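PDB 4GOT: methionine-binding lipoprotein MetQ from Bacillus subtilis subsp. subtilis, which probably binds methionine and passes it to the membrane-bound permease of the MetNPQ ABC importer, and is also involved in methionine sulfoxide transport. Local coordinates for residues 11-16 with 178-183; 16-21 with 35-40; 92-97 with 168-173. All coordinates share one frame; numbering follows the deposited sequence.

Contact 1: 11-16 with 178-183; sequences AATKTP and NVNYAI. With MSE (selenomethionine), chain B.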
loop_
_atom_site.group_PDB
_atom_site.type_symbol
_atom_site.label_atom_id
_atom_site.label_comp_id
_atom_site.label_asym_id
_atom_site.label_seq_id
_atom_site.Cartn_x
_atom_site.Cartn_y
_atom_site.Cartn_z
ATOM N N ALA A 11 -6.415 -12.631 -4.761
ATOM C CA ALA A 11 -5.860 -12.480 -3.382
ATOM C C ALA A 11 -5.747 -10.984 -3.112
ATOM O O ALA A 11 -5.202 -10.258 -3.968
ATOM C CB ALA A 11 -4.519 -13.191 -3.200
ATOM N N ALA A 12 -6.355 -10.543 -1.997
ATOM C CA ALA A 12 -6.439 -9.117 -1.600
ATOM C C ALA A 12 -6.290 -8.957 -0.083
ATOM O O ALA A 12 -6.749 -9.805 0.718
ATOM C CB ALA A 12 -7.752 -8.490 -2.055
ATOM N N THR A 13 -5.669 -7.846 0.324
ATOM C CA THR A 13 -5.594 -7.509 1.735
ATOM C C THR A 13 -7.039 -7.171 2.190
ATOM O O THR A 13 -7.893 -6.770 1.357
ATOM C CB THR A 13 -4.560 -6.352 1.986
ATOM O OG1 THR A 13 -4.671 -5.341 0.970
ATOM C CG2 THR A 13 -3.075 -6.884 1.999
ATOM N N LYS A 14 -7.311 -7.360 3.482
ATOM C CA LYS A 14 -8.666 -7.320 4.036
ATOM C C LYS A 14 -9.437 -6.059 3.783
ATOM O O LYS A 14 -10.627 -6.127 3.438
ATOM C CB LYS A 14 -8.668 -7.536 5.546
ATOM C CG LYS A 14 -10.069 -7.834 6.087
ATOM C CD LYS A 14 -9.950 -8.571 7.405
ATOM C CE LYS A 14 -11.255 -8.661 8.190
ATOM N NZ LYS A 14 -10.913 -8.558 9.646
ATOM N N THR A 15 -8.753 -4.931 3.965
ATOM C CA THR A 15 -9.336 -3.609 3.797
ATOM C C THR A 15 -8.267 -2.558 3.363
ATOM O O THR A 15 -7.178 -2.485 3.923
ATOM C CB THR A 15 -10.150 -3.178 5.069
ATOM O OG1 THR A 15 -10.755 -1.902 4.848
ATOM C CG2 THR A 15 -9.273 -3.151 6.344
ATOM N N PRO A 16 -8.595 -1.737 2.365
ATOM C CA PRO A 16 -9.920 -1.696 1.695
ATOM C C PRO A 16 -10.120 -2.702 0.563
ATOM O O PRO A 16 -11.231 -2.786 0.021
ATOM C CB PRO A 16 -9.934 -0.302 1.064
ATOM C CG PRO A 16 -8.504 -0.015 0.787
ATOM C CD PRO A 16 -7.731 -0.609 1.931
ATOM N N ASN A 178 0.766 1.748 7.026
ATOM C CA ASN A 178 0.120 1.752 5.709
ATOM C C ASN A 178 -1.384 1.865 5.950
ATOM O O ASN A 178 -1.890 1.212 6.860
ATOM C CB ASN A 178 0.379 0.429 4.969
ATOM C CG ASN A 178 1.846 0.220 4.584
ATOM O OD1 ASN A 178 2.291 0.681 3.533
ATOM N ND2 ASN A 178 2.592 -0.457 5.429
ATOM N N VAL A 179 -2.098 2.626 5.119
ATOM C CA VAL A 179 -3.552 2.806 5.310
ATOM C C VAL A 179 -4.314 1.457 5.461
ATOM O O VAL A 179 -5.190 1.339 6.304
ATOM C CB VAL A 179 -4.196 3.649 4.181
ATOM C CG1 VAL A 179 -5.728 3.681 4.357
ATOM C CG2 VAL A 179 -3.585 5.060 4.081
ATOM N N ASN A 180 -4.012 0.448 4.656
ATOM C CA ASN A 180 -4.740 -0.843 4.778
ATOM C C ASN A 180 -4.676 -1.488 6.181
ATOM O O ASN A 180 -5.691 -1.943 6.733
ATOM C CB ASN A 180 -4.312 -1.864 3.712
ATOM C CG ASN A 180 -2.947 -2.490 3.959
ATOM O OD1 ASN A 180 -1.895 -1.862 3.685
ATOM N ND2 ASN A 180 -2.942 -3.776 4.373
ATOM N N TYR A 181 -3.483 -1.474 6.776
ATOM C CA TYR A 181 -3.290 -2.002 8.126
ATOM C C TYR A 181 -3.745 -1.041 9.188
ATOM O O TYR A 181 -4.262 -1.488 10.216
ATOM C CB TYR A 181 -1.845 -2.414 8.313
ATOM C CG TYR A 181 -1.516 -3.656 7.562
ATOM C CD1 TYR A 181 -2.341 -4.791 7.674
ATOM C CD2 TYR A 181 -0.356 -3.743 6.765
ATOM C CE1 TYR A 181 -2.042 -5.955 6.983
ATOM C CE2 TYR A 181 -0.045 -4.915 6.097
ATOM C CZ TYR A 181 -0.882 -6.014 6.208
ATOM O OH TYR A 181 -0.598 -7.191 5.536
ATOM N N ALA A 182 -3.680 0.284 8.911
ATOM C CA ALA A 182 -4.285 1.254 9.827
ATOM C C ALA A 182 -5.773 1.035 9.949
ATOM O O ALA A 182 -6.298 0.980 11.042
ATOM C CB ALA A 182 -4.000 2.688 9.362
ATOM N N ILE A 183 -6.484 0.956 8.818
ATOM C CA ILE A 183 -7.944 0.709 8.816
ATOM C C ILE A 183 -8.291 -0.690 9.379
ATOM O O ILE A 183 -9.270 -0.804 10.097
ATOM C CB ILE A 183 -8.609 0.910 7.424
ATOM C CG1 ILE A 183 -8.458 2.373 6.959
ATOM C CG2 ILE A 183 -10.124 0.646 7.471
ATOM C CD1 ILE A 183 -8.902 2.553 5.537
HETATM N N MSE B 300 -1.837 -0.797 0.480
HETATM C CA MSE B 300 -0.431 -0.440 0.833
HETATM C C MSE B 300 -0.111 1.075 0.601
HETATM O O MSE B 300 -0.413 1.539 -0.465
HETATM O OXT MSE B 300 0.473 1.846 1.403
HETATM C CB MSE B 300 0.517 -1.280 -0.037
HETATM C CG MSE B 300 1.955 -1.276 0.377
HETATM SE SE MSE B 300 3.134 -2.202 -0.917
HETATM C CE MSE B 300 2.641 -4.170 -0.388
HETATM O O HOH W 1 -5.806 -4.650 5.124
#

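Contact 2: 16-21 with 35-40; sequences PHAEIL and LKVKVL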
loop_
_atom_site.group_PDB
_atom_site.type_symbol
_atom_site.label_atom_id
_atom_site.label_comp_id
_atom_site.label_asym_id
_atom_site.label_seq_id
_atom_site.Cartn_x
_atom_site.Cartn_y
_atom_site.Cartn_z
ATOM N N PRO A 16 -8.595 -1.737 2.365
ATOM C CA PRO A 16 -9.920 -1.696 1.695
ATOM C C PRO A 16 -10.120 -2.702 0.563
ATOM O O PRO A 16 -11.231 -2.786 0.021
ATOM C CB PRO A 16 -9.934 -0.302 1.064
ATOM C CG PRO A 16 -8.504 -0.015 0.787
ATOM C CD PRO A 16 -7.731 -0.609 1.931
ATOM N N HIS A 17 -9.059 -3.430 0.191
ATOM C CA HIS A 17 -9.016 -4.099 -1.094
ATOM C C HIS A 17 -10.094 -5.222 -1.192
ATOM O O HIS A 17 -10.859 -5.269 -2.198
ATOM C CB HIS A 17 -7.609 -4.654 -1.413
ATOM C CG HIS A 17 -6.508 -3.662 -1.291
ATOM N ND1 HIS A 17 -6.171 -3.081 -0.092
ATOM C CD2 HIS A 17 -5.606 -3.197 -2.197
ATOM C CE1 HIS A 17 -5.193 -2.205 -0.289
ATOM N NE2 HIS A 17 -4.797 -2.286 -1.550
ATOM N N ALA A 18 -10.202 -6.095 -0.192
ATOM C CA ALA A 18 -11.240 -7.168 -0.250
ATOM C C ALA A 18 -12.680 -6.566 -0.180
ATOM O O ALA A 18 -13.584 -7.064 -0.804
ATOM C CB ALA A 18 -11.070 -8.240 0.836
ATOM N N GLU A 19 -12.869 -5.482 0.553
ATOM C CA GLU A 19 -14.167 -4.770 0.582
ATOM C C GLU A 19 -14.560 -4.122 -0.786
ATOM O O GLU A 19 -15.743 -4.137 -1.192
ATOM C CB GLU A 19 -14.147 -3.678 1.649
ATOM C CG GLU A 19 -13.825 -4.171 3.048
ATOM C CD GLU A 19 -14.060 -3.112 4.135
ATOM O OE1 GLU A 19 -14.081 -1.888 3.819
ATOM O OE2 GLU A 19 -14.204 -3.506 5.317
ATOM N N ILE A 20 -13.583 -3.548 -1.480
ATOM C CA ILE A 20 -13.819 -2.977 -2.812
ATOM C C ILE A 20 -14.232 -4.074 -3.790
ATOM O O ILE A 20 -15.223 -3.919 -4.528
ATOM C CB ILE A 20 -12.599 -2.229 -3.342
ATOM C CG1 ILE A 20 -12.414 -0.921 -2.555
ATOM C CG2 ILE A 20 -12.759 -1.885 -4.825
ATOM C CD1 ILE A 20 -11.061 -0.318 -2.787
ATOM N N LEU A 21 -13.520 -5.207 -3.730
ATOM C CA LEU A 21 -13.884 -6.388 -4.538
ATOM C C LEU A 21 -15.293 -6.906 -4.221
ATOM O O LEU A 21 -16.036 -7.261 -5.132
ATOM C CB LEU A 21 -12.833 -7.527 -4.413
ATOM C CG LEU A 21 -11.438 -7.243 -4.989
ATOM C CD1 LEU A 21 -10.456 -8.409 -4.739
ATOM C CD2 LEU A 21 -11.470 -6.834 -6.467
ATOM N N LEU A 35 -16.614 -14.145 -8.778
ATOM C CA LEU A 35 -15.486 -13.627 -8.013
ATOM C C LEU A 35 -15.260 -14.469 -6.765
ATOM O O LEU A 35 -16.201 -14.795 -6.058
ATOM C CB LEU A 35 -15.771 -12.186 -7.596
ATOM C CG LEU A 35 -14.631 -11.332 -7.041
ATOM C CD1 LEU A 35 -13.563 -10.969 -8.077
ATOM C CD2 LEU A 35 -15.263 -10.091 -6.439
ATOM N N LYS A 36 -14.010 -14.823 -6.514
ATOM C CA LYS A 36 -13.592 -15.491 -5.284
ATOM C C LYS A 36 -12.457 -14.641 -4.732
ATOM O O LYS A 36 -11.529 -14.306 -5.467
ATOM C CB LYS A 36 -13.152 -16.930 -5.606
ATOM C CG LYS A 36 -13.183 -17.901 -4.441
ATOM C CD LYS A 36 -13.517 -19.318 -4.903
ATOM C CE LYS A 36 -12.512 -20.351 -4.393
ATOM N NZ LYS A 36 -12.459 -20.454 -2.906
ATOM N N VAL A 37 -12.582 -14.211 -3.476
ATOM C CA VAL A 37 -11.545 -13.394 -2.810
ATOM C C VAL A 37 -10.852 -14.163 -1.667
ATOM O O VAL A 37 -11.521 -14.722 -0.793
ATOM C CB VAL A 37 -12.113 -12.061 -2.267
ATOM C CG1 VAL A 37 -10.971 -11.160 -1.801
ATOM C CG2 VAL A 37 -12.960 -11.378 -3.357
ATOM N N LYS A 38 -9.523 -14.230 -1.734
ATOM C CA LYS A 38 -8.671 -14.787 -0.677
ATOM C C LYS A 38 -7.905 -13.655 0.038
ATOM O O LYS A 38 -7.241 -12.821 -0.632
ATOM C CB LYS A 38 -7.642 -15.787 -1.273
ATOM C CG LYS A 38 -8.231 -16.883 -2.160
ATOM C CD LYS A 38 -8.959 -17.928 -1.349
ATOM C CE LYS A 38 -9.792 -18.871 -2.218
ATOM N NZ LYS A 38 -8.985 -19.956 -2.847
ATOM N N VAL A 39 -7.988 -13.614 1.374
ATOM C CA VAL A 39 -7.196 -12.640 2.175
ATOM C C VAL A 39 -6.018 -13.460 2.747
ATOM O O VAL A 39 -6.220 -14.584 3.221
ATOM C CB VAL A 39 -8.031 -12.004 3.321
ATOM C CG1 VAL A 39 -7.183 -11.033 4.099
ATOM C CG2 VAL A 39 -9.325 -11.320 2.809
ATOM N N LEU A 40 -4.805 -12.912 2.706
ATOM C CA LEU A 40 -3.595 -13.646 3.170
ATOM C C LEU A 40 -2.980 -12.907 4.377
ATOM O O LEU A 40 -3.283 -11.728 4.597
ATOM C CB LEU A 40 -2.605 -13.844 1.998
ATOM C CG LEU A 40 -3.199 -14.618 0.806
ATOM C CD1 LEU A 40 -2.189 -14.567 -0.322
ATOM C CD2 LEU A 40 -3.569 -16.092 1.199
#

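Contact 3: 92-97 with 168-173; sequences YSKTYK and ENKEGD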
loop_
_atom_site.group_PDB
_atom_site.type_symbol
_atom_site.label_atom_id
_atom_site.label_comp_id
_atom_site.label_asym_id
_atom_site.label_seq_id
_atom_site.Cartn_x
_atom_site.Cartn_y
_atom_site.Cartn_z
ATOM N N TYR A 92 2.019 8.104 12.874
ATOM C CA TYR A 92 1.158 8.045 14.044
ATOM C C TYR A 92 2.037 8.147 15.308
ATOM O O TYR A 92 3.188 7.684 15.315
ATOM C CB TYR A 92 0.425 6.705 14.057
ATOM C CG TYR A 92 -0.591 6.546 12.941
ATOM C CD1 TYR A 92 -0.187 6.193 11.645
ATOM C CD2 TYR A 92 -1.952 6.735 13.181
ATOM C CE1 TYR A 92 -1.099 6.048 10.623
ATOM C CE2 TYR A 92 -2.874 6.587 12.161
ATOM C CZ TYR A 92 -2.443 6.241 10.879
ATOM O OH TYR A 92 -3.344 6.087 9.842
ATOM N N SER A 93 1.507 8.769 16.356
ATOM C CA SER A 93 2.159 8.802 17.669
ATOM C C SER A 93 1.106 8.922 18.755
ATOM O O SER A 93 0.216 9.737 18.602
ATOM C CB SER A 93 3.092 10.013 17.778
ATOM O OG SER A 93 3.819 9.959 18.992
ATOM N N LYS A 94 1.225 8.160 19.862
ATOM C CA LYS A 94 0.363 8.406 21.041
ATOM C C LYS A 94 0.903 9.522 21.921
ATOM O O LYS A 94 0.216 10.000 22.802
ATOM C CB LYS A 94 0.244 7.144 21.914
ATOM C CG LYS A 94 -0.293 5.923 21.202
ATOM C CD LYS A 94 -1.803 5.856 21.225
ATOM C CE LYS A 94 -2.272 4.411 21.333
ATOM N NZ LYS A 94 -1.933 3.768 22.650
ATOM N N THR A 95 2.153 9.926 21.677
ATOM C CA THR A 95 2.947 10.703 22.640
ATOM C C THR A 95 3.294 12.112 22.108
ATOM O O THR A 95 3.381 13.027 22.886
ATOM C CB THR A 95 4.226 9.910 23.072
ATOM O OG1 THR A 95 4.941 9.459 21.926
ATOM C CG2 THR A 95 3.860 8.648 23.888
ATOM N N TYR A 96 3.455 12.285 20.794
ATOM C CA TYR A 96 3.686 13.609 20.214
ATOM C C TYR A 96 2.620 13.986 19.177
ATOM O O TYR A 96 2.117 13.149 18.424
ATOM C CB TYR A 96 5.061 13.636 19.550
ATOM C CG TYR A 96 6.185 13.478 20.527
ATOM C CD1 TYR A 96 6.718 14.593 21.199
ATOM C CD2 TYR A 96 6.709 12.224 20.811
ATOM C CE1 TYR A 96 7.750 14.450 22.105
ATOM C CE2 TYR A 96 7.747 12.067 21.725
ATOM C CZ TYR A 96 8.259 13.188 22.364
ATOM O OH TYR A 96 9.278 13.039 23.248
ATOM N N LYS A 97 2.350 15.276 19.096
ATOM C CA LYS A 97 1.250 15.826 18.307
ATOM C C LYS A 97 1.656 16.113 16.861
ATOM O O LYS A 97 0.818 16.144 15.957
ATOM C CB LYS A 97 0.749 17.118 18.978
ATOM C CG LYS A 97 -0.738 17.364 18.808
ATOM C CD LYS A 97 -1.592 16.299 19.492
ATOM C CE LYS A 97 -3.079 16.580 19.254
ATOM N NZ LYS A 97 -3.960 15.509 19.806
ATOM N N GLU A 168 0.381 1.373 19.352
ATOM C CA GLU A 168 -0.335 1.181 20.625
ATOM C C GLU A 168 0.576 0.943 21.831
ATOM O O GLU A 168 0.293 1.414 22.905
ATOM C CB GLU A 168 -1.308 0.012 20.517
ATOM C CG GLU A 168 -2.570 0.362 19.754
ATOM C CD GLU A 168 -3.303 -0.860 19.217
ATOM O OE1 GLU A 168 -3.102 -1.993 19.729
ATOM O OE2 GLU A 168 -4.082 -0.682 18.267
ATOM N N ASN A 169 1.677 0.201 21.627
ATOM C CA ASN A 169 2.695 -0.114 22.672
ATOM C C ASN A 169 3.654 1.028 22.989
ATOM O O ASN A 169 4.494 0.908 23.871
ATOM C CB ASN A 169 3.546 -1.311 22.212
ATOM C CG ASN A 169 2.720 -2.582 22.013
ATOM O OD1 ASN A 169 1.658 -2.710 22.588
ATOM N ND2 ASN A 169 3.204 -3.508 21.168
ATOM N N LYS A 170 3.587 2.107 22.211
ATOM C CA LYS A 170 4.474 3.247 22.378
ATOM C C LYS A 170 5.941 2.829 22.294
ATOM O O LYS A 170 6.771 3.310 23.053
ATOM C CB LYS A 170 4.155 3.973 23.700
ATOM C CG LYS A 170 2.672 4.320 23.841
ATOM C CD LYS A 170 2.383 5.288 24.985
ATOM C CE LYS A 170 2.341 4.578 26.331
ATOM N NZ LYS A 170 1.056 3.879 26.626
ATOM N N GLU A 171 6.236 1.920 21.369
ATOM C CA GLU A 171 7.594 1.396 21.180
ATOM C C GLU A 171 8.551 2.410 20.582
ATOM O O GLU A 171 9.765 2.231 20.625
ATOM C CB GLU A 171 7.578 0.259 20.168
ATOM C CG GLU A 171 7.358 -1.090 20.741
ATOM C CD GLU A 171 7.055 -2.095 19.660
ATOM O OE1 GLU A 171 7.716 -2.150 18.569
ATOM O OE2 GLU A 171 6.118 -2.837 19.934
ATOM N N GLY A 172 8.025 3.409 19.916
ATOM C CA GLY A 172 8.874 4.469 19.410
ATOM C C GLY A 172 8.175 5.781 19.631
ATOM O O GLY A 172 7.074 5.824 20.160
ATOM N N ASP A 173 8.812 6.856 19.212
ATOM C CA ASP A 173 8.200 8.185 19.290
ATOM C C ASP A 173 7.152 8.483 18.184
ATOM O O ASP A 173 6.213 9.271 18.392
ATOM C CB ASP A 173 9.321 9.252 19.331
ATOM C CG ASP A 173 10.176 9.133 20.595
ATOM O OD1 ASP A 173 9.570 9.089 21.691
ATOM O OD2 ASP A 173 11.425 9.055 20.503
HETATM O O HOH W 2 4.597 6.787 21.133
HETATM O O HOH W 3 7.305 8.554 22.952
#

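Contact 1: 11-16 with 178-183
Thr-15 and Asn-180 meet where the start of helix 14-29 faces the first turn of helix 179-184, across the cleft that holds the selenomethionine. The carbonyl O of Thr-15, part of the cis peptide before Pro-16, makes an unusually short approach to Asn-180 CB, whose exact length is doubtful. Thr-15 CG2 lies 3.8 Å from the backbone O of Asn-180, while Thr-15 OG1, anti to the backbone N (chi1 -178°), abuts CG2 of Ile-183 at 3.7 Å. The amide of Asn-180 works on two fronts. ND2 gives a hydrogen bond to a water at 3.1 Å, which also accepts from Thr-15 N; Asn-180 ND2 itself sits 3.2 Å above the Tyr-181 ring plane, over its centre, with CB of Thr-13 close by. OD1 is hydrogen-bonded to Tyr-43 OH and takes a weak hydrogen bond of 3.4 Å from the amino N of the selenomethionine. Between the two segments no direct hydrogen bond forms, and a water and van der Waals packing do the work, while the Asn-180 amide also reaches Tyr-43 and, weakly, the ligand, consistent with a closed, ligand-bound form of the binding protein.

Contact 2: 16-21 with 35-40
Ala-18 sets its methyl against Val-37, CB to CG1 at 3.9 Å, and the same CB reaches CG2 of Val-39 at 4.1 Å. One turn further on, Leu-21 takes up the other branch of Val-37, with its CB 4.0 Å from Val-37 CG2; its CD1 comes up to both valine methyls. Val-37 can serve both helix residues because CG1 stands anti to its backbone N (chi1 -171°), leaving CG2 beside that N: CG1 lies between Ala-18 CB and Leu-21 CD1, CG2 against Leu-21 CB and CD1. Leu-35 closes the row: its CD2 lies 4.1 Å from Leu-21 CB and nestles against the backbone O of Leu-21 at 3.2 Å, a tight meeting of methyl and carbonyl. No hydrogen bond crosses between the segments.

The helix is the connection of a beta-alpha-beta unit, strand 7-12, helix 14-29, strand 34-38, in which the two strands lie parallel and adjacent in the mixed sheet of this lobe. The helix segment accordingly runs nearly antiparallel to strand 35-38, at 167°, with the axes 9.4 Å apart.

Outside this layer, Leu-21 also packs on Val-10 and Ala-12 of the neighbouring strand, and Leu-35 on Glu-25 and Leu-28 further along the helix. The strand is held to its neighbour through backbone bonds of Lys-36 with Ile-8 and Val-10. Elsewhere on the helix, Ile-20 packs against helix 230-239, and His-17 touches the selenomethionine while its NE2 is hydrogen-bonded to Asn-206 OD1.

Contact 3: 92-97 with 168-173
Ser-93 donates its hydroxyl to the backbone O of Asp-173 in a short hydrogen bond, OG to O 2.6 Å, approaching with a C=O...donor angle of 156°. The same OG accepts from two amides of its own loop: Tyr-96 N at 3.0 Å and Thr-95 N at 3.2 Å, forming an ST motif and an ST turn. With OG anti to its backbone N (chi1 -174°), the hydroxyl thus ties the turn at 93-96 to the facing loop. A second direct bond runs from Lys-94 NZ to the backbone O of Glu-168, 3.2 Å long and entering well off the end of the carbonyl (112°). That O belongs to the last turn of helix 163-168, which ends in a Schellman motif at Lys-170, so the ammonium probably also gains from the helix dipole, although Lys-170 NZ, 5.0 Å from Lys-94 NZ, would probably offset part of this.

Two waters extend the polar network. Both are hydrogen-bonded to Thr-95 OG1; one also donates to Gly-172 O, the other to Asp-173 OD1. That carboxylate oxygen lies near the ring plane of Tyr-96, 3.5 Å from CE2 at the edge, while OD2 is hydrogen-bonded to Thr-107 N. Apolar packing is thin: Thr-95 CG2 touches Lys-170 CD at 3.8 Å, and Lys-94 CB comes to Lys-170 CG and CD.

An alanine at Ser-93 would probably leave the Asp-173 carbonyl and the two turn amides without their shared mate and free the turn to shift. One loop leaves strand 90-92, the other leads into strand 174-177, its antiparallel neighbour in the sheet; at the surface their joining depends on direct bonds to backbone carbonyls, and on waters to a carbonyl and a carboxylate, more than on apolar burial.

From the N terminus, segment 11-16, running from the end of strand 7-12 into helix 14-29, opens the long loop that contact 1 closes at 178-183. Contact 2 begins at the shared Pro-16 and closes almost at once, at 35-40, within one beta-alpha-beta unit. Contact 3 opens later, at 92-97, and closes at 168-173, joining two loops of the five-stranded sheet's lobe. Contacts 2 and 3 therefore lie in series, both enclosed by contact 1, and none cross. In contact 1, segments from different lobes meet, and each touches its own lobe's contact: Ala-12 N probably bonds to Lys-38 O of contact 2, and Ala-182 CB packs on Tyr-92 OH of contact 3. Contacts 2 and 3 do not touch, their centres about 31 Å apart.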